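Local coordinates for HTH-type transcriptional regulator KdgR (Escherichia coli, PDB 1YSP), which represses, as an IclR-family DNA-binding regulator, genes for transport and catabolism of 2-keto-3-deoxygluconate, the chain here being the C-terminal domain of that repressor, at residues 64-67 and 68-72; 154-157 and 158-162. One frame throughout, in Å; residues are numbered along the deposited sequence.

Contact 1 of 2, residues 64-67 and 68-72; sequences GKVL and LAWRD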
loop_
_atom_site.group_PDB
_atom_site.type_symbol
_atom_site.label_atom_id
_atom_site.label_comp_id
_atom_site.label_asym_id
_atom_site.label_seq_id
_atom_site.Cartn_x
_atom_site.Cartn_y
_atom_site.Cartn_z
ATOM N N GLY A 64 3.006 -0.636 -2.918
ATOM C CA GLY A 64 3.463 -1.256 -4.171
ATOM C C GLY A 64 2.710 -2.533 -4.452
ATOM O O GLY A 64 2.232 -2.750 -5.572
ATOM N N LYS A 65 2.587 -3.403 -3.467
ATOM C CA LYS A 65 1.840 -4.633 -3.670
ATOM C C LYS A 65 0.394 -4.395 -4.093
ATOM O O LYS A 65 -0.139 -5.089 -4.975
ATOM C CB LYS A 65 1.872 -5.524 -2.469
ATOM C CG LYS A 65 3.354 -6.023 -2.223
ATOM C CD LYS A 65 3.402 -6.973 -1.044
ATOM C CE LYS A 65 4.877 -7.046 -0.545
ATOM N NZ LYS A 65 5.009 -7.842 0.752
ATOM N N VAL A 66 -0.257 -3.432 -3.455
ATOM C CA VAL A 66 -1.659 -3.239 -3.832
ATOM C C VAL A 66 -1.822 -2.542 -5.181
ATOM O O VAL A 66 -2.848 -2.744 -5.828
ATOM C CB VAL A 66 -2.554 -2.518 -2.701
ATOM C CG1 VAL A 66 -2.458 -3.246 -1.290
ATOM C CG2 VAL A 66 -2.307 -1.070 -2.641
ATOM N N LEU A 67 -0.836 -1.762 -5.616
ATOM C CA LEU A 67 -0.860 -1.093 -6.953
ATOM C C LEU A 67 -0.662 -2.078 -8.105
ATOM O O LEU A 67 -1.037 -1.801 -9.253
ATOM C CB LEU A 67 0.193 -0.021 -7.061
ATOM C CG LEU A 67 -0.042 1.289 -6.322
ATOM C CD1 LEU A 67 1.292 2.020 -6.141
ATOM C CD2 LEU A 67 -1.084 2.153 -7.078
ATOM N N LEU A 68 -0.067 -3.208 -7.782
ATOM C CA LEU A 68 0.101 -4.324 -8.735
ATOM C C LEU A 68 -0.895 -5.446 -8.672
ATOM O O LEU A 68 -1.132 -6.094 -9.713
ATOM C CB LEU A 68 1.515 -4.948 -8.577
ATOM C CG LEU A 68 2.696 -3.992 -8.776
ATOM C CD1 LEU A 68 4.085 -4.729 -8.507
ATOM C CD2 LEU A 68 2.733 -3.274 -10.170
ATOM N N ALA A 69 -1.425 -5.769 -7.478
ATOM C CA ALA A 69 -2.195 -7.005 -7.259
ATOM C C ALA A 69 -3.477 -7.168 -8.084
ATOM O O ALA A 69 -3.839 -8.282 -8.423
ATOM C CB ALA A 69 -2.471 -7.271 -5.769
ATOM N N TRP A 70 -4.155 -6.079 -8.400
ATOM C CA TRP A 70 -5.393 -6.187 -9.198
ATOM C C TRP A 70 -5.158 -5.982 -10.726
ATOM O O TRP A 70 -6.125 -5.983 -11.525
ATOM C CB TRP A 70 -6.447 -5.186 -8.673
ATOM C CG TRP A 70 -7.083 -5.617 -7.362
ATOM C CD1 TRP A 70 -8.268 -6.266 -7.211
ATOM C CD2 TRP A 70 -6.538 -5.463 -6.031
ATOM N NE1 TRP A 70 -8.483 -6.556 -5.883
ATOM C CE2 TRP A 70 -7.454 -6.040 -5.137
ATOM C CE3 TRP A 70 -5.363 -4.888 -5.520
ATOM C CZ2 TRP A 70 -7.242 -6.067 -3.755
ATOM C CZ3 TRP A 70 -5.157 -4.894 -4.135
ATOM C CH2 TRP A 70 -6.094 -5.500 -3.279
ATOM N N ARG A 71 -3.901 -5.800 -11.119
ATOM C CA ARG A 71 -3.570 -5.446 -12.504
ATOM C C ARG A 71 -3.490 -6.655 -13.389
ATOM O O ARG A 71 -3.288 -7.776 -12.895
ATOM C CB ARG A 71 -2.245 -4.706 -12.599
ATOM C CG ARG A 71 -2.332 -3.264 -12.354
ATOM C CD ARG A 71 -1.106 -2.642 -12.931
ATOM N NE ARG A 71 -0.697 -1.487 -12.163
ATOM C CZ ARG A 71 -1.081 -0.238 -12.401
ATOM N NH1 ARG A 71 -0.640 0.732 -11.611
ATOM N NH2 ARG A 71 -1.896 0.056 -13.413
ATOM N N ASP A 72 -3.674 -6.422 -14.703
ATOM C CA ASP A 72 -3.455 -7.464 -15.706
ATOM C C ASP A 72 -2.035 -7.968 -15.461
ATOM O O ASP A 72 -1.099 -7.167 -15.371
ATOM C CB ASP A 72 -3.644 -6.906 -17.139
ATOM C CG ASP A 72 -3.200 -7.894 -18.252
ATOM O OD1 ASP A 72 -3.600 -9.090 -18.236
ATOM O OD2 ASP A 72 -2.449 -7.455 -19.159
HETATM O O HOH W 1 -3.553 -3.478 -8.522
#

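Contact 2 of 2, residues 154-157 and 158-162; sequences LQEY and VAMLH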
loop_
_atom_site.group_PDB
_atom_site.type_symbol
_atom_site.label_atom_id
_atom_site.label_comp_id
_atom_site.label_asym_id
_atom_site.label_seq_id
_atom_site.Cartn_x
_atom_site.Cartn_y
_atom_site.Cartn_z
ATOM N N LEU A 154 -4.168 -5.999 13.507
ATOM C CA LEU A 154 -4.133 -6.075 12.028
ATOM C C LEU A 154 -5.544 -6.016 11.410
ATOM O O LEU A 154 -5.806 -5.202 10.518
ATOM C CB LEU A 154 -3.418 -7.356 11.611
ATOM C CG LEU A 154 -3.525 -7.701 10.123
ATOM C CD1 LEU A 154 -2.813 -6.633 9.359
ATOM C CD2 LEU A 154 -2.894 -9.055 9.880
ATOM N N GLN A 155 -6.455 -6.862 11.886
ATOM C CA GLN A 155 -7.802 -6.894 11.338
ATOM C C GLN A 155 -8.575 -5.567 11.556
ATOM O O GLN A 155 -9.294 -5.109 10.653
ATOM C CB GLN A 155 -8.574 -8.155 11.809
ATOM C CG GLN A 155 -8.025 -9.512 11.214
ATOM C CD GLN A 155 -8.102 -9.613 9.671
ATOM O OE1 GLN A 155 -9.149 -9.325 9.067
ATOM N NE2 GLN A 155 -6.988 -10.031 9.028
ATOM N N GLU A 156 -8.413 -4.947 12.724
ATOM C CA GLU A 156 -9.041 -3.632 12.988
ATOM C C GLU A 156 -8.451 -2.560 12.042
ATOM O O GLU A 156 -9.179 -1.769 11.428
ATOM C CB GLU A 156 -8.825 -3.244 14.451
ATOM C CG GLU A 156 -9.238 -1.797 14.803
ATOM C CD GLU A 156 -9.648 -1.605 16.273
ATOM O OE1 GLU A 156 -10.253 -2.526 16.873
ATOM O OE2 GLU A 156 -9.352 -0.525 16.823
ATOM N N TYR A 157 -7.129 -2.607 11.843
ATOM C CA TYR A 157 -6.443 -1.649 10.943
ATOM C C TYR A 157 -6.917 -1.845 9.515
ATOM O O TYR A 157 -7.152 -0.864 8.814
ATOM C CB TYR A 157 -4.908 -1.778 11.026
ATOM C CG TYR A 157 -4.276 -1.061 12.187
ATOM C CD1 TYR A 157 -5.043 -0.593 13.277
ATOM C CD2 TYR A 157 -2.905 -0.887 12.240
ATOM C CE1 TYR A 157 -4.456 0.010 14.336
ATOM C CE2 TYR A 157 -2.309 -0.256 13.318
ATOM C CZ TYR A 157 -3.096 0.180 14.365
ATOM O OH TYR A 157 -2.495 0.808 15.414
ATOM N N VAL A 158 -7.098 -3.092 9.103
ATOM C CA VAL A 158 -7.516 -3.403 7.727
ATOM C C VAL A 158 -8.952 -2.881 7.532
ATOM O O VAL A 158 -9.277 -2.249 6.510
ATOM C CB VAL A 158 -7.409 -4.917 7.425
ATOM C CG1 VAL A 158 -8.197 -5.312 6.139
ATOM C CG2 VAL A 158 -5.909 -5.368 7.352
ATOM N N ALA A 159 -9.778 -3.112 8.551
ATOM C CA ALA A 159 -11.188 -2.705 8.491
ATOM C C ALA A 159 -11.288 -1.194 8.400
ATOM O O ALA A 159 -12.019 -0.673 7.530
ATOM C CB ALA A 159 -11.959 -3.253 9.699
ATOM N N MET A 160 -10.486 -0.479 9.190
ATOM C CA MET A 160 -10.535 1.003 9.115
ATOM C C MET A 160 -9.944 1.549 7.799
ATOM O O MET A 160 -10.410 2.571 7.269
ATOM C CB MET A 160 -9.786 1.654 10.267
ATOM C CG MET A 160 -10.408 1.383 11.658
ATOM S SD MET A 160 -9.375 2.142 12.937
ATOM C CE MET A 160 -8.106 0.932 13.156
ATOM N N LEU A 161 -8.868 0.918 7.309
ATOM C CA LEU A 161 -8.330 1.289 5.958
ATOM C C LEU A 161 -9.411 1.119 4.871
ATOM O O LEU A 161 -9.555 1.989 3.998
ATOM C CB LEU A 161 -7.102 0.405 5.623
ATOM C CG LEU A 161 -5.840 0.888 6.289
ATOM C CD1 LEU A 161 -4.741 -0.210 6.118
ATOM C CD2 LEU A 161 -5.356 2.214 5.703
ATOM N N HIS A 162 -10.102 -0.014 4.886
ATOM C CA HIS A 162 -11.134 -0.307 3.886
ATOM C C HIS A 162 -12.257 0.729 3.922
ATOM O O HIS A 162 -12.695 1.233 2.874
ATOM C CB HIS A 162 -11.695 -1.698 4.070
ATOM C CG HIS A 162 -10.875 -2.764 3.410
ATOM N ND1 HIS A 162 -10.305 -2.601 2.159
ATOM C CD2 HIS A 162 -10.568 -4.021 3.801
ATOM C CE1 HIS A 162 -9.657 -3.704 1.830
ATOM N NE2 HIS A 162 -9.801 -4.580 2.806
#

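Contact 1 of 2, residues 64-67 and 68-72
Trp70 and Arg71 reach back to Val66 and Leu67 in the last turns of helix 62-69 and the residues that follow, in the GAF-like IclR C-terminal domain. The indole brings its six-membered ring edge-on to the preceding turn: Trp70 CE3 lies 3.3 Å from Val66 O, near the ring plane, and Trp70 CZ3 is 3.8 Å from Val66 CB. CG anti to its own carbonyl carbon (chi1 -75°) puts the ring's CE3-CZ3 edge beside Val66 O. A water joins Val66 O, to which it donates, to Trp70 N, with the water oxygen 2.7 Å from Trp70 N. The Arg71 chain bends at chi3 (-147°), and Arg71 NE lies 2.9 Å from Leu67 O, which sits obliquely to the guanidinium, while NH2 forms a weak, long ion pair with Glu75. Replacing Arg71 by alanine removes the guanidinium beside Leu67 O, and would probably leave Glu75 without its weak ion-pair partner and Val76 and Ile79 of helix 73-80 less covered. Leu68 suits the buried side, packing on Leu103 and Ile79, and small Ala69 fits against Val106 of helix 96-109. The backbone bond from Ala69 N to Lys65 O, at 2.9 Å, has its donor tilted 18° from the carbonyl plane.

Contact 2 of 2, residues 154-157 and 158-162
The ring of Tyr157 has the methyl of Met160 beside it, approaching obliquely, with Met160 CE 3.4 Å from Tyr157 CD1. The ring of Phe144 meets the tyrosine at about 75° between planes, and the hydroxyl is hydrogen-bonded to Glu22 and Arg153, so an aromatic with a polar end fits a place that is buried yet borders charges. Met160 runs alongside the tyrosine, and its bend at chi3 (-82°) turns the methyl back, where Met160 CE also lies 3.4 Å from Glu156 CG. An unbranched, flexible methionine lets its methyl touch both the ring and the aliphatic CG of the exposed glutamate. On the inner side, Leu154 and Val158 lie side by side, Leu154 CD1 3.9 Å from Val158 CG2, and both rest on Ile125 of strand 123-130. Leu161 continues this apolar face, touching Val127 of the same strand and Leu140 and Ile142 of strand 136-142. Four backbone bonds hold the turns together, from Val158 N to Leu154 O through Leu161 N to Tyr157 O, each at 2.9 Å. This is the i to i+3 and i+4 pattern of an amphipathic alpha-helix, here the C-terminal helix laid against the antiparallel sheet of a GAF-like domain.

In the fold
Contacts 1 and 2 follow in series along the chain of the same IclR C-terminal domain, the first on helix 62-69 and the second on the long helix 151-172. Their centres lie about 19 Å apart and their nearest atoms about 6 Å, without touching. Contact 1 is the more central, about 9 Å from the centre of the chain to its own centre, against about 13 Å for contact 2. Each packs against a different part of the fold: contact 1 against helices 73-80 and 96-109, contact 2 against helix 4-20 and strands 123-130 and 136-142. Contact 1 runs from a helix into the following loop, whereas contact 2 runs through the continuous turns of one helix.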